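Local coordinates for replication protein (Sphinx1.76-related DNA, PDB 6H24) that probably initiates replication of the plasmid that encodes it, its N-terminal winged-helix (WH1) domain being the part held here, at residues A[16-19]-A[20-23]; A[123-126]-A[127-131]. One frame throughout, in Å; residues are numbered along the deposited sequence.

Contact 1. Residues A[16-19]-A[20-23]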
ATOM      1  N   ASN A  16      -9.592  -6.073 -14.900  1.00 27.89           N
ATOM      2  CA  ASN A  16      -9.665  -4.635 -15.122  1.00 33.19           C
ATOM      3  C   ASN A  16      -8.322  -4.040 -15.510  1.00 27.63           C
ATOM      4  O   ASN A  16      -8.281  -2.924 -16.042  1.00 25.93           O
ATOM      5  CB  ASN A  16     -10.150  -3.924 -13.857  1.00 45.93           C
ATOM      6  CG  ASN A  16     -11.426  -4.514 -13.308  1.00 60.89           C
ATOM      7  OD1 ASN A  16     -12.316  -4.910 -14.058  1.00 64.69           O
ATOM      8  ND2 ASN A  16     -11.521  -4.580 -11.985  1.00 68.26           N
ATOM      9  N   LEU A  17      -7.226  -4.746 -15.246  1.00 24.17           N
ATOM     10  CA  LEU A  17      -5.910  -4.219 -15.561  1.00 23.32           C
ATOM     11  C   LEU A  17      -5.719  -4.172 -17.070  1.00 24.54           C
ATOM     12  O   LEU A  17      -6.072  -5.111 -17.786  1.00 25.26           O
ATOM     13  CB  LEU A  17      -4.818  -5.093 -14.944  1.00 22.94           C
ATOM     14  CG  LEU A  17      -4.406  -4.825 -13.500  1.00 23.98           C
ATOM     15  CD1 LEU A  17      -5.617  -4.814 -12.580  1.00 24.69           C
ATOM     16  CD2 LEU A  17      -3.369  -5.854 -13.062  1.00 25.50           C
ATOM     17  N   ALA A  18      -5.123  -3.087 -17.550  1.00 21.99           N
ATOM     18  CA  ALA A  18      -4.682  -3.028 -18.936  1.00 22.43           C
ATOM     19  C   ALA A  18      -3.543  -4.015 -19.183  1.00 21.79           C
ATOM     20  O   ALA A  18      -2.864  -4.471 -18.256  1.00 21.55           O
ATOM     21  CB  ALA A  18      -4.238  -1.607 -19.292  1.00 22.87           C
ATOM     22  N   LEU A  19      -3.342  -4.349 -20.463  1.00 23.60           N
ATOM     23  CA  LEU A  19      -2.280  -5.283 -20.823  1.00 24.73           C
ATOM     24  C   LEU A  19      -0.930  -4.813 -20.291  1.00 23.29           C
ATOM     25  O   LEU A  19      -0.143  -5.620 -19.790  1.00 24.16           O
ATOM     26  CB  LEU A  19      -2.224  -5.454 -22.341  1.00 29.77           C
ATOM     27  CG  LEU A  19      -1.151  -6.387 -22.902  1.00 32.15           C
ATOM     28  CD1 LEU A  19      -1.313  -7.804 -22.378  1.00 32.55           C
ATOM     29  CD2 LEU A  19      -1.180  -6.368 -24.429  1.00 35.62           C
ATOM     30  N   VAL A  20      -0.642  -3.511 -20.385  1.00 23.74           N
ATOM     31  CA  VAL A  20       0.667  -3.036 -19.948  1.00 25.01           C
ATOM     32  C   VAL A  20       0.832  -3.241 -18.443  1.00 22.86           C
ATOM     33  O   VAL A  20       1.944  -3.489 -17.960  1.00 23.85           O
ATOM     34  CB  VAL A  20       0.888  -1.564 -20.336  1.00 28.70           C
ATOM     35  CG1 VAL A  20      -0.134  -0.660 -19.661  1.00 31.41           C
ATOM     36  CG2 VAL A  20       2.320  -1.160 -20.001  1.00 28.65           C
ATOM     37  N   GLU A  21      -0.257  -3.136 -17.681  1.00 22.40           N
ATOM     38  CA  GLU A  21      -0.181  -3.368 -16.243  1.00 20.05           C
ATOM     39  C   GLU A  21       0.059  -4.843 -15.943  1.00 20.05           C
ATOM     40  O   GLU A  21       0.811  -5.180 -15.024  1.00 21.46           O
ATOM     41  CB  GLU A  21      -1.461  -2.897 -15.568  1.00 19.67           C
ATOM     42  CG  GLU A  21      -1.715  -1.402 -15.608  1.00 20.50           C
ATOM     43  CD  GLU A  21      -3.098  -1.090 -15.087  1.00 22.81           C
ATOM     44  OE1 GLU A  21      -4.015  -0.877 -15.911  1.00 23.01           O
ATOM     45  OE2 GLU A  21      -3.273  -1.086 -13.850  1.00 22.60           O
ATOM     46  N   GLN A  22      -0.593  -5.729 -16.699  1.00 21.58           N
ATOM     47  CA  GLN A  22      -0.327  -7.156 -16.574  1.00 22.19           C
ATOM     48  C   GLN A  22       1.130  -7.468 -16.876  1.00 23.00           C
ATOM     49  O   GLN A  22       1.767  -8.256 -16.164  1.00 23.37           O
ATOM     50  CB  GLN A  22      -1.241  -7.942 -17.514  1.00 27.31           C
ATOM     51  CG  GLN A  22      -2.710  -7.760 -17.213  1.00 31.17           C
ATOM     52  CD  GLN A  22      -3.593  -8.618 -18.087  1.00 35.94           C
ATOM     53  OE1 GLN A  22      -3.110  -9.418 -18.887  1.00 34.24           O
ATOM     54  NE2 GLN A  22      -4.901  -8.458 -17.935  1.00 41.25           N
ATOM     55  N   ARG A  23       1.679  -6.843 -17.915  1.00 23.32           N
ATOM     56  CA  ARG A  23       3.064  -7.095 -18.285  1.00 23.43           C
ATOM     57  C   ARG A  23       4.027  -6.481 -17.279  1.00 23.04           C
ATOM     58  O   ARG A  23       5.089  -7.056 -17.007  1.00 23.35           O
ATOM     59  CB  ARG A  23       3.317  -6.570 -19.696  1.00 26.21           C
ATOM     60  CG  ARG A  23       2.647  -7.437 -20.750  1.00 29.39           C
ATOM     61  CD  ARG A  23       2.766  -6.836 -22.123  1.00 34.87           C
ATOM     62  NE  ARG A  23       2.339  -7.759 -23.167  1.00 38.82           N
ATOM     63  CZ  ARG A  23       2.214  -7.420 -24.446  1.00 42.47           C
ATOM     64  NH1 ARG A  23       2.463  -6.173 -24.821  1.00 41.45           N
ATOM     65  NH2 ARG A  23       1.826  -8.316 -25.340  1.00 47.63           N
TER
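Ala18 and Glu21 meet in an N-cap contact at the start of helix 19-34, where the loop after helix 2-14 turns into the next helix of this winged-helix domain. Ala18 holds the N-cap position and has no side chain to accept the N-H groups of the first turn; the half of the capping box that remains is Glu21, three residues on, which turns its carboxylate back toward the loop, and its OE1 takes the N-H of Ala18 at 3.0 Å with an angle of 160° at the hydrogen. The N-H comes from above the carboxylate plane, 55° out of it. With CG beside its own backbone N, the Glu21 chain heads back to the loop, crossing Leu17 at about a right angle so that OE2 lies 3.9 Å from Leu17 CG. The same carboxylate forms a salt bridge with Arg77.

The first helical turn starts at once: Gln22 N bonds to Ala18 O at 3.0 Å, and Arg23 N to Leu19 O at 2.9 Å. On the outer side, Leu19 has its CG anti to the backbone N (chi1 179°), which carries its two methyls across the far end of the extended Arg23 chain, the two side chains crossing obliquely. CD2 sits over the centre of one guanidinium face, 3.6 Å from Arg23 CZ. Replacing Arg23 with an alanine would probably leave Leu19 CD2 without the flat surface it packs on and the leucine freer to turn.

Around this turn, Leu17 reaches Leu74 of helix 60-75, Trp96 and Phe128 of helix 121-128, Val20 faces Ala70 of helix 60-75 and Tyr52 of helix 49-56, and Arg23 lies against Tyr52 and Phe56 of helix 49-56.

Contact 2. Residues A[123-126]-A[127-131]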
ATOM      1  N   ARG A 123      -0.221 -17.099  -8.788  1.00 24.34           N
ATOM      2  CA  ARG A 123      -1.507 -17.147  -9.476  1.00 26.31           C
ATOM      3  C   ARG A 123      -1.614 -16.029 -10.507  1.00 23.61           C
ATOM      4  O   ARG A 123      -2.152 -16.231 -11.602  1.00 23.97           O
ATOM      5  CB  ARG A 123      -2.649 -17.051  -8.468  1.00 32.38           C
ATOM      6  CG  ARG A 123      -2.787 -18.273  -7.573  1.00 43.57           C
ATOM      7  CD  ARG A 123      -3.450 -19.434  -8.312  1.00 54.38           C
ATOM      8  NE  ARG A 123      -4.826 -19.123  -8.695  1.00 63.10           N
ATOM      9  CZ  ARG A 123      -5.237 -18.868  -9.937  1.00 71.51           C
ATOM     10  NH1 ARG A 123      -4.389 -18.887 -10.957  1.00 73.10           N
ATOM     11  NH2 ARG A 123      -6.515 -18.596 -10.157  1.00 76.95           N
ATOM     12  N   LEU A 124      -1.109 -14.836 -10.175  1.00 21.54           N
ATOM     13  CA  LEU A 124      -1.109 -13.753 -11.152  1.00 22.08           C
ATOM     14  C   LEU A 124      -0.198 -14.072 -12.330  1.00 22.62           C
ATOM     15  O   LEU A 124      -0.523 -13.743 -13.474  1.00 22.52           O
ATOM     16  CB  LEU A 124      -0.686 -12.435 -10.508  1.00 21.85           C
ATOM     17  CG  LEU A 124      -1.669 -11.820  -9.513  1.00 22.59           C
ATOM     18  CD1 LEU A 124      -1.050 -10.589  -8.849  1.00 22.91           C
ATOM     19  CD2 LEU A 124      -2.986 -11.464 -10.187  1.00 21.89           C
ATOM     20  N   GLU A 125       0.969 -14.670 -12.071  1.00 24.04           N
ATOM     21  CA  GLU A 125       1.840 -15.061 -13.178  1.00 25.25           C
ATOM     22  C   GLU A 125       1.094 -15.994 -14.126  1.00 25.46           C
ATOM     23  O   GLU A 125       1.213 -15.867 -15.350  1.00 26.62           O
ATOM     24  CB  GLU A 125       3.138 -15.673 -12.648  1.00 26.54           C
ATOM     25  CG  GLU A 125       4.125 -16.085 -13.752  1.00 28.88           C
ATOM     26  CD  GLU A 125       5.470 -16.584 -13.229  1.00 31.50           C
ATOM     27  OE1 GLU A 125       5.584 -16.926 -12.030  1.00 32.14           O
ATOM     28  OE2 GLU A 125       6.422 -16.656 -14.042  1.00 34.26           O
ATOM     29  N   GLU A 126       0.314 -16.937 -13.577  1.00 25.46           N
ATOM     30  CA  GLU A 126      -0.482 -17.846 -14.397  1.00 28.65           C
ATOM     31  C   GLU A 126      -1.566 -17.086 -15.151  1.00 28.61           C
ATOM     32  O   GLU A 126      -1.753 -17.275 -16.359  1.00 31.41           O
ATOM     33  CB  GLU A 126      -1.125 -18.925 -13.517  1.00 34.93           C
ATOM     34  CG  GLU A 126      -0.132 -19.843 -12.820  1.00 41.55           C
ATOM     35  CD  GLU A 126      -0.773 -20.728 -11.759  1.00 47.82           C
ATOM     36  OE1 GLU A 126      -2.015 -20.715 -11.621  1.00 49.30           O
ATOM     37  OE2 GLU A 126      -0.023 -21.439 -11.056  1.00 50.50           O
ATOM     38  N   GLN A 127      -2.271 -16.198 -14.446  1.00 26.15           N
ATOM     39  CA  GLN A 127      -3.370 -15.447 -15.036  1.00 26.36           C
ATOM     40  C   GLN A 127      -2.906 -14.612 -16.221  1.00 26.24           C
ATOM     41  O   GLN A 127      -3.625 -14.473 -17.217  1.00 28.68           O
ATOM     42  CB  GLN A 127      -3.982 -14.543 -13.957  1.00 27.62           C
ATOM     43  CG  GLN A 127      -5.248 -13.821 -14.359  1.00 30.75           C
ATOM     44  CD  GLN A 127      -6.474 -14.694 -14.230  1.00 33.06           C
ATOM     45  OE1 GLN A 127      -6.377 -15.925 -14.209  1.00 32.65           O
ATOM     46  NE2 GLN A 127      -7.642 -14.064 -14.138  1.00 34.35           N
ATOM     47  N   PHE A 128      -1.729 -14.011 -16.104  1.00 24.65           N
ATOM     48  CA  PHE A 128      -1.224 -13.042 -17.065  1.00 25.91           C
ATOM     49  C   PHE A 128      -0.350 -13.624 -18.164  1.00 28.15           C
ATOM     50  O   PHE A 128      -0.129 -12.944 -19.170  1.00 31.62           O
ATOM     51  CB  PHE A 128      -0.460 -11.950 -16.309  1.00 25.32           C
ATOM     52  CG  PHE A 128      -1.329 -11.103 -15.409  1.00 26.38           C
ATOM     53  CD1 PHE A 128      -2.702 -11.031 -15.594  1.00 27.94           C
ATOM     54  CD2 PHE A 128      -0.767 -10.405 -14.358  1.00 24.86           C
ATOM     55  CE1 PHE A 128      -3.492 -10.251 -14.760  1.00 28.21           C
ATOM     56  CE2 PHE A 128      -1.553  -9.629 -13.523  1.00 25.02           C
ATOM     57  CZ  PHE A 128      -2.915  -9.557 -13.722  1.00 25.81           C
ATOM     58  N   THR A 129       0.183 -14.833 -18.003  1.00 25.71           N
ATOM     59  CA  THR A 129       1.035 -15.387 -19.042  1.00 27.45           C
ATOM     60  C   THR A 129       0.219 -15.688 -20.288  1.00 29.79           C
ATOM     61  O   THR A 129      -0.830 -16.340 -20.220  1.00 32.62           O
ATOM     62  CB  THR A 129       1.727 -16.668 -18.574  1.00 28.93           C
ATOM     63  OG1 THR A 129       2.580 -16.382 -17.462  1.00 30.32           O
ATOM     64  CG2 THR A 129       2.562 -17.254 -19.714  1.00 30.34           C
ATOM     65  N   GLN A 130       0.708 -15.218 -21.424  1.00 30.76           N
ATOM     66  CA  GLN A 130       0.092 -15.484 -22.709  1.00 35.27           C
ATOM     67  C   GLN A 130       1.036 -16.345 -23.528  1.00 35.62           C
ATOM     68  O   GLN A 130       2.257 -16.304 -23.351  1.00 35.85           O
ATOM     69  CB  GLN A 130      -0.231 -14.192 -23.457  1.00 42.53           C
ATOM     70  CG  GLN A 130      -1.363 -13.410 -22.828  1.00 49.49           C
ATOM     71  CD  GLN A 130      -1.476 -12.015 -23.392  1.00 58.37           C
ATOM     72  OE1 GLN A 130      -0.678 -11.610 -24.238  1.00 60.86           O
ATOM     73  NE2 GLN A 130      -2.462 -11.263 -22.918  1.00 63.17           N
ATOM     74  N   TYR A 131       0.456 -17.140 -24.407  1.00 36.83           N
ATOM     75  CA  TYR A 131       1.225 -18.076 -25.200  1.00 38.57           C
ATOM     76  C   TYR A 131       1.082 -17.777 -26.684  1.00 42.80           C
ATOM     77  O   TYR A 131       1.948 -18.143 -27.482  1.00 47.01           O
ATOM     78  CB  TYR A 131       0.776 -19.497 -24.869  1.00 37.74           C
ATOM     79  CG  TYR A 131       0.822 -19.789 -23.381  1.00 35.19           C
ATOM     80  CD1 TYR A 131       1.984 -20.263 -22.784  1.00 35.43           C
ATOM     81  CD2 TYR A 131      -0.289 -19.587 -22.572  1.00 34.05           C
ATOM     82  CE1 TYR A 131       2.038 -20.529 -21.425  1.00 35.51           C
ATOM     83  CE2 TYR A 131      -0.244 -19.852 -21.215  1.00 34.59           C
ATOM     84  CZ  TYR A 131       0.922 -20.326 -20.646  1.00 35.73           C
ATOM     85  OH  TYR A 131       0.972 -20.587 -19.292  1.00 37.46           O
TER
HETATM   86  O   HOH W   1      -1.252 -20.508 -17.472  1.00 41.92           O
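Leu124 and Phe128 pack one helical turn apart in the last turn of helix 121-128, the closing helix of this WH1 winged-helix domain, and Thr129 is the first residue to leave helical geometry. The apolar part is this i to i+4 pair: the side chains lie side by side and point the same way, Leu124 CD2 resting 4.0 Å from Phe128 CZ. Both are buried, Leu124 against Leu10 and Met11 of helix 2-14 and Phe128 against Ile25 of helix 19-34.

Among the backbone bonds, Gln127 N reaches Arg123 O at 2.8 Å and Phe128 N reaches Leu124 O at 2.9 Å.

Polar and charged side chains flank the helix. Arg123 NH1 forms a salt bridge to Glu126 OE1 at 3.1 Å, its hydrogen bond weak, while its NE pairs with Asp7. Glu125 turns its carboxylate to Arg33, and Gln127, bent at chi2, gives its NE2 to Ser14.

At the C-terminal end, Glu125 O is gripped twice by Thr129. The backbone N-H supplies a weak bond of 3.0 Å. The hydroxyl lies beside its own backbone N (chi1 -62°), close enough to that carbonyl to add a second bond, with Thr129 OG1 donating to Glu125 O at 2.6 Å.

In the fold
Contact 1 begins helix 19-34 and contact 2 ends helix 121-128; far apart in sequence, they lie with their centres about 11 Å apart and pack directly. Phe128 makes the closest packing of the seam: its CD1 comes to 3.6 Å from Gln22 CD, and its CZ to 3.8 Å from Leu17 CD2. Beyond the helix end, the tail following Thr129 runs past contact 1, where Gln130 NE2 approaches Leu19 CD1 at 3.7 Å. Trp96 also joins the two, touching Leu17 from one contact and Leu124 from the other. Together they bring the start of one helix against the C-terminal end of another within the WH1 domain.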